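Local coordinates for glutathione S-transferase domain (Burkholderia graminis, PDB 4MF5), which binds glutathione and probably acts as a glutathione transferase, at residues Tyr201-Val212 and Val233-Arg243. Sequence-based numbering, arbitrary orientation.
Sequences YSIADIATFPWV and VQRALAAFVAR
With CG swung anti to the backbone N (chi1 -177°), the ring of Phe240 reaches across to helix 203-212 and comes to lie under Phe209 CB, which sits over one face, 3.5 Å from the Phe240 centroid. Phe209 has its own CG anti to the carbonyl carbon (chi1 -68°), which turns its ring toward helix 233-242 until CZ stands 3.5 Å from Ala236 CB. The two rings meet obliquely, centroids 5.5 Å apart. Each phenylalanine is a knob in the other helix's hole: Phe209 enters among Val233, Ala236, Leu237 and Phe240, while Phe240 enters among Asp205, Ile206, Phe209 and Pro210. Toward the C-terminal end of 201-212, Val212 CG1 lies 3.9 Å from Leu237 CD2 and also meets Val233 CG1. At the N-terminal end of helix 203-212, Ser202 and Asp205 form a capping box. Next to it the Arg243 guanidinium lies flat on the Tyr201 ring, Arg243 CZ 3.7 Å from the centroid, a cation-pi stack; Phe240 CD1 comes up to the Tyr201 edge. No hydrogen bond joins the segments. The crossing thus exemplifies interlocked apolar packing bordered by a paired charge: Arg243 NE also salt-bridges Glu62 on helix 51-63, so one arginine ties this C-terminal-domain helix pair to the N-terminal domain.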
loop_
_atom_site.group_PDB
_atom_site.type_symbol
_atom_site.label_atom_id
_atom_site.label_comp_id
_atom_site.label_asym_id
_atom_site.label_seq_id
_atom_site.Cartn_x
_atom_site.Cartn_y
_atom_site.Cartn_z
ATOM N N TYR A 201 -17.120 1.145 -11.512
ATOM C CA TYR A 201 -15.723 0.854 -11.795
ATOM C C TYR A 201 -14.863 1.976 -11.209
ATOM O O TYR A 201 -15.229 3.144 -11.314
ATOM C CB TYR A 201 -15.573 0.798 -13.315
ATOM C CG TYR A 201 -14.187 0.648 -13.873
ATOM C CD1 TYR A 201 -13.507 -0.561 -13.814
ATOM C CD2 TYR A 201 -13.577 1.704 -14.548
ATOM C CE1 TYR A 201 -12.271 -0.721 -14.428
ATOM C CE2 TYR A 201 -12.348 1.560 -15.149
ATOM C CZ TYR A 201 -11.706 0.332 -15.118
ATOM O OH TYR A 201 -10.509 0.115 -15.776
ATOM N N SER A 202 -13.724 1.623 -10.630
ATOM C CA SER A 202 -12.942 2.600 -9.894
ATOM C C SER A 202 -11.461 2.288 -9.908
ATOM O O SER A 202 -11.020 1.230 -10.387
ATOM C CB SER A 202 -13.410 2.657 -8.431
ATOM O OG SER A 202 -12.945 1.519 -7.696
ATOM N N ILE A 203 -10.693 3.153 -9.259
ATOM C CA ILE A 203 -9.288 2.915 -9.054
ATOM C C ILE A 203 -9.008 1.613 -8.308
ATOM O O ILE A 203 -7.904 1.076 -8.435
ATOM C CB ILE A 203 -8.584 4.109 -8.354
ATOM C CG1 ILE A 203 -9.168 4.426 -6.975
ATOM C CG2 ILE A 203 -8.557 5.305 -9.281
ATOM C CD1 ILE A 203 -8.356 5.441 -6.213
ATOM N N ALA A 204 -9.941 1.111 -7.490
ATOM C CA ALA A 204 -9.699 -0.181 -6.858
ATOM C C ALA A 204 -9.563 -1.300 -7.895
ATOM O O ALA A 204 -8.709 -2.190 -7.773
ATOM C CB ALA A 204 -10.806 -0.499 -5.861
ATOM N N ASP A 205 -10.420 -1.275 -8.907
ATOM C CA ASP A 205 -10.354 -2.278 -9.980
ATOM C C ASP A 205 -9.085 -2.106 -10.804
ATOM O O ASP A 205 -8.417 -3.080 -11.175
ATOM C CB ASP A 205 -11.607 -2.157 -10.858
ATOM C CG ASP A 205 -12.873 -2.195 -10.024
ATOM O OD1 ASP A 205 -13.133 -3.257 -9.416
ATOM O OD2 ASP A 205 -13.561 -1.147 -9.980
ATOM N N ILE A 206 -8.762 -0.856 -11.128
ATOM C CA ILE A 206 -7.574 -0.556 -11.908
ATOM C C ILE A 206 -6.303 -1.020 -11.190
ATOM O O ILE A 206 -5.368 -1.498 -11.824
ATOM C CB ILE A 206 -7.538 0.941 -12.265
ATOM C CG1 ILE A 206 -8.724 1.276 -13.188
ATOM C CG2 ILE A 206 -6.211 1.309 -12.906
ATOM C CD1 ILE A 206 -8.913 2.762 -13.444
ATOM N N ALA A 207 -6.276 -0.889 -9.857
ATOM C CA ALA A 207 -5.121 -1.355 -9.094
ATOM C C ALA A 207 -5.002 -2.869 -9.131
ATOM O O ALA A 207 -3.908 -3.419 -9.126
ATOM C CB ALA A 207 -5.208 -0.887 -7.660
ATOM N N THR A 208 -6.142 -3.564 -9.080
ATOM C CA THR A 208 -6.195 -4.983 -8.740
ATOM C C THR A 208 -6.143 -5.898 -9.958
ATOM O O THR A 208 -5.375 -6.866 -9.992
ATOM C CB THR A 208 -7.456 -5.251 -7.911
ATOM O OG1 THR A 208 -7.434 -4.440 -6.731
ATOM C CG2 THR A 208 -7.572 -6.697 -7.517
ATOM N N PHE A 209 -6.975 -5.644 -10.953
ATOM C CA PHE A 209 -7.094 -6.595 -12.066
ATOM C C PHE A 209 -5.836 -6.757 -12.923
ATOM O O PHE A 209 -5.624 -7.855 -13.425
ATOM C CB PHE A 209 -8.367 -6.369 -12.873
ATOM C CG PHE A 209 -9.595 -6.713 -12.074
ATOM C CD1 PHE A 209 -9.916 -8.040 -11.819
ATOM C CD2 PHE A 209 -10.376 -5.731 -11.491
ATOM C CE1 PHE A 209 -10.987 -8.363 -11.014
ATOM C CE2 PHE A 209 -11.440 -6.050 -10.683
ATOM C CZ PHE A 209 -11.744 -7.380 -10.438
ATOM N N PRO A 210 -4.953 -5.743 -13.053
ATOM C CA PRO A 210 -3.697 -6.015 -13.762
ATOM C C PRO A 210 -2.868 -7.116 -13.090
ATOM O O PRO A 210 -2.135 -7.853 -13.760
ATOM C CB PRO A 210 -2.965 -4.666 -13.737
ATOM C CG PRO A 210 -4.096 -3.674 -13.713
ATOM C CD PRO A 210 -5.075 -4.294 -12.752
ATOM N N TRP A 211 -2.965 -7.207 -11.768
ATOM C CA TRP A 211 -2.256 -8.239 -11.021
ATOM C C TRP A 211 -2.905 -9.611 -11.169
ATOM O O TRP A 211 -2.211 -10.608 -11.277
ATOM C CB TRP A 211 -2.094 -7.818 -9.564
ATOM C CG TRP A 211 -0.862 -6.999 -9.370
ATOM C CD1 TRP A 211 -0.752 -5.638 -9.293
ATOM C CD2 TRP A 211 0.460 -7.512 -9.330
ATOM N NE1 TRP A 211 0.552 -5.282 -9.178
ATOM C CE2 TRP A 211 1.323 -6.413 -9.190
ATOM C CE3 TRP A 211 0.998 -8.795 -9.422
ATOM C CZ2 TRP A 211 2.706 -6.561 -9.119
ATOM C CZ3 TRP A 211 2.385 -8.933 -9.349
ATOM C CH2 TRP A 211 3.211 -7.832 -9.202
ATOM N N VAL A 212 -4.239 -9.673 -11.153
ATOM C CA VAL A 212 -4.920 -10.931 -11.438
ATOM C C VAL A 212 -4.541 -11.413 -12.842
ATOM O O VAL A 212 -4.214 -12.586 -13.050
ATOM C CB VAL A 212 -6.443 -10.808 -11.256
ATOM C CG1 VAL A 212 -7.106 -12.145 -11.563
ATOM C CG2 VAL A 212 -6.811 -10.349 -9.861
ATOM N N VAL A 233 -14.343 -13.406 -9.684
ATOM C CA VAL A 233 -13.075 -12.838 -10.134
ATOM C C VAL A 233 -12.939 -13.049 -11.642
ATOM O O VAL A 233 -12.531 -12.137 -12.362
ATOM C CB VAL A 233 -11.877 -13.444 -9.383
ATOM C CG1 VAL A 233 -10.559 -12.991 -10.000
ATOM C CG2 VAL A 233 -11.916 -13.086 -7.912
ATOM N N GLN A 234 -13.271 -14.241 -12.134
ATOM C CA GLN A 234 -13.152 -14.486 -13.565
ATOM C C GLN A 234 -14.070 -13.588 -14.389
ATOM O O GLN A 234 -13.678 -13.130 -15.456
ATOM C CB GLN A 234 -13.460 -15.959 -13.888
ATOM C CG GLN A 234 -12.425 -16.906 -13.269
ATOM C CD GLN A 234 -12.421 -18.247 -13.939
ATOM O OE1 GLN A 234 -13.495 -18.951 -14.036
ATOM N NE2 GLN A 234 -11.307 -18.633 -14.432
ATOM N N ARG A 235 -15.282 -13.361 -13.905
ATOM C CA ARG A 235 -16.213 -12.449 -14.544
ATOM C C ARG A 235 -15.658 -11.041 -14.639
ATOM O O ARG A 235 -15.675 -10.416 -15.711
ATOM C CB ARG A 235 -17.513 -12.426 -13.722
ATOM C CG ARG A 235 -18.512 -11.349 -14.060
ATOM C CD ARG A 235 -19.786 -11.388 -13.226
ATOM N NE ARG A 235 -19.602 -11.325 -11.773
ATOM C CZ ARG A 235 -19.287 -10.245 -11.067
ATOM N NH1 ARG A 235 -19.043 -9.086 -11.692
ATOM N NH2 ARG A 235 -19.243 -10.329 -9.738
ATOM N N ALA A 236 -15.200 -10.526 -13.513
ATOM C CA ALA A 236 -14.726 -9.150 -13.469
ATOM C C ALA A 236 -13.425 -9.002 -14.245
ATOM O O ALA A 236 -13.230 -7.977 -14.905
ATOM C CB ALA A 236 -14.588 -8.699 -12.025
ATOM N N LEU A 237 -12.543 -10.006 -14.187
ATOM C CA LEU A 237 -11.305 -9.950 -14.951
ATOM C C LEU A 237 -11.602 -9.901 -16.461
ATOM O O LEU A 237 -11.017 -9.114 -17.199
ATOM C CB LEU A 237 -10.436 -11.147 -14.613
ATOM C CG LEU A 237 -9.153 -11.233 -15.426
ATOM C CD1 LEU A 237 -8.221 -10.071 -15.188
ATOM C CD2 LEU A 237 -8.491 -12.532 -15.175
ATOM N N ALA A 238 -12.513 -10.761 -16.918
ATOM C CA ALA A 238 -12.862 -10.776 -18.334
ATOM C C ALA A 238 -13.444 -9.425 -18.765
ATOM O O ALA A 238 -13.118 -8.932 -19.844
ATOM C CB ALA A 238 -13.827 -11.915 -18.647
ATOM N N ALA A 239 -14.305 -8.836 -17.936
ATOM C CA ALA A 239 -14.849 -7.517 -18.237
ATOM C C ALA A 239 -13.717 -6.489 -18.296
ATOM O O ALA A 239 -13.659 -5.650 -19.193
ATOM C CB ALA A 239 -15.886 -7.126 -17.196
ATOM N N PHE A 240 -12.808 -6.541 -17.329
ATOM C CA PHE A 240 -11.718 -5.577 -17.225
ATOM C C PHE A 240 -10.852 -5.575 -18.471
ATOM O O PHE A 240 -10.596 -4.516 -19.059
ATOM C CB PHE A 240 -10.886 -5.907 -15.984
ATOM C CG PHE A 240 -9.766 -4.924 -15.729
ATOM C CD1 PHE A 240 -10.021 -3.741 -15.055
ATOM C CD2 PHE A 240 -8.477 -5.192 -16.112
ATOM C CE1 PHE A 240 -9.013 -2.842 -14.780
ATOM C CE2 PHE A 240 -7.444 -4.294 -15.847
ATOM C CZ PHE A 240 -7.720 -3.119 -15.171
ATOM N N VAL A 241 -10.383 -6.761 -18.876
ATOM C CA VAL A 241 -9.419 -6.809 -19.957
ATOM C C VAL A 241 -10.009 -6.421 -21.282
ATOM O O VAL A 241 -9.258 -6.020 -22.178
ATOM C CB VAL A 241 -8.679 -8.167 -20.046
ATOM C CG1 VAL A 241 -7.901 -8.446 -18.771
ATOM C CG2 VAL A 241 -9.617 -9.320 -20.384
ATOM N N ALA A 242 -11.336 -6.497 -21.414
ATOM C CA ALA A 242 -12.030 -6.117 -22.641
ATOM C C ALA A 242 -12.265 -4.613 -22.774
ATOM O O ALA A 242 -12.643 -4.155 -23.859
ATOM C CB ALA A 242 -13.352 -6.845 -22.739
ATOM N N ARG A 243 -12.117 -3.844 -21.702
ATOM C CA ARG A 243 -12.346 -2.413 -21.797
ATOM C C ARG A 243 -11.352 -1.784 -22.762
ATOM O O ARG A 243 -10.148 -1.997 -22.631
ATOM C CB ARG A 243 -12.210 -1.750 -20.420
ATOM C CG ARG A 243 -13.277 -2.178 -19.418
ATOM C CD ARG A 243 -13.099 -1.528 -18.062
ATOM N NE ARG A 243 -13.262 -0.073 -18.113
ATOM C CZ ARG A 243 -14.405 0.557 -17.931
ATOM N NH1 ARG A 243 -15.531 -0.113 -17.708
ATOM N NH2 ARG A 243 -14.423 1.874 -17.959
#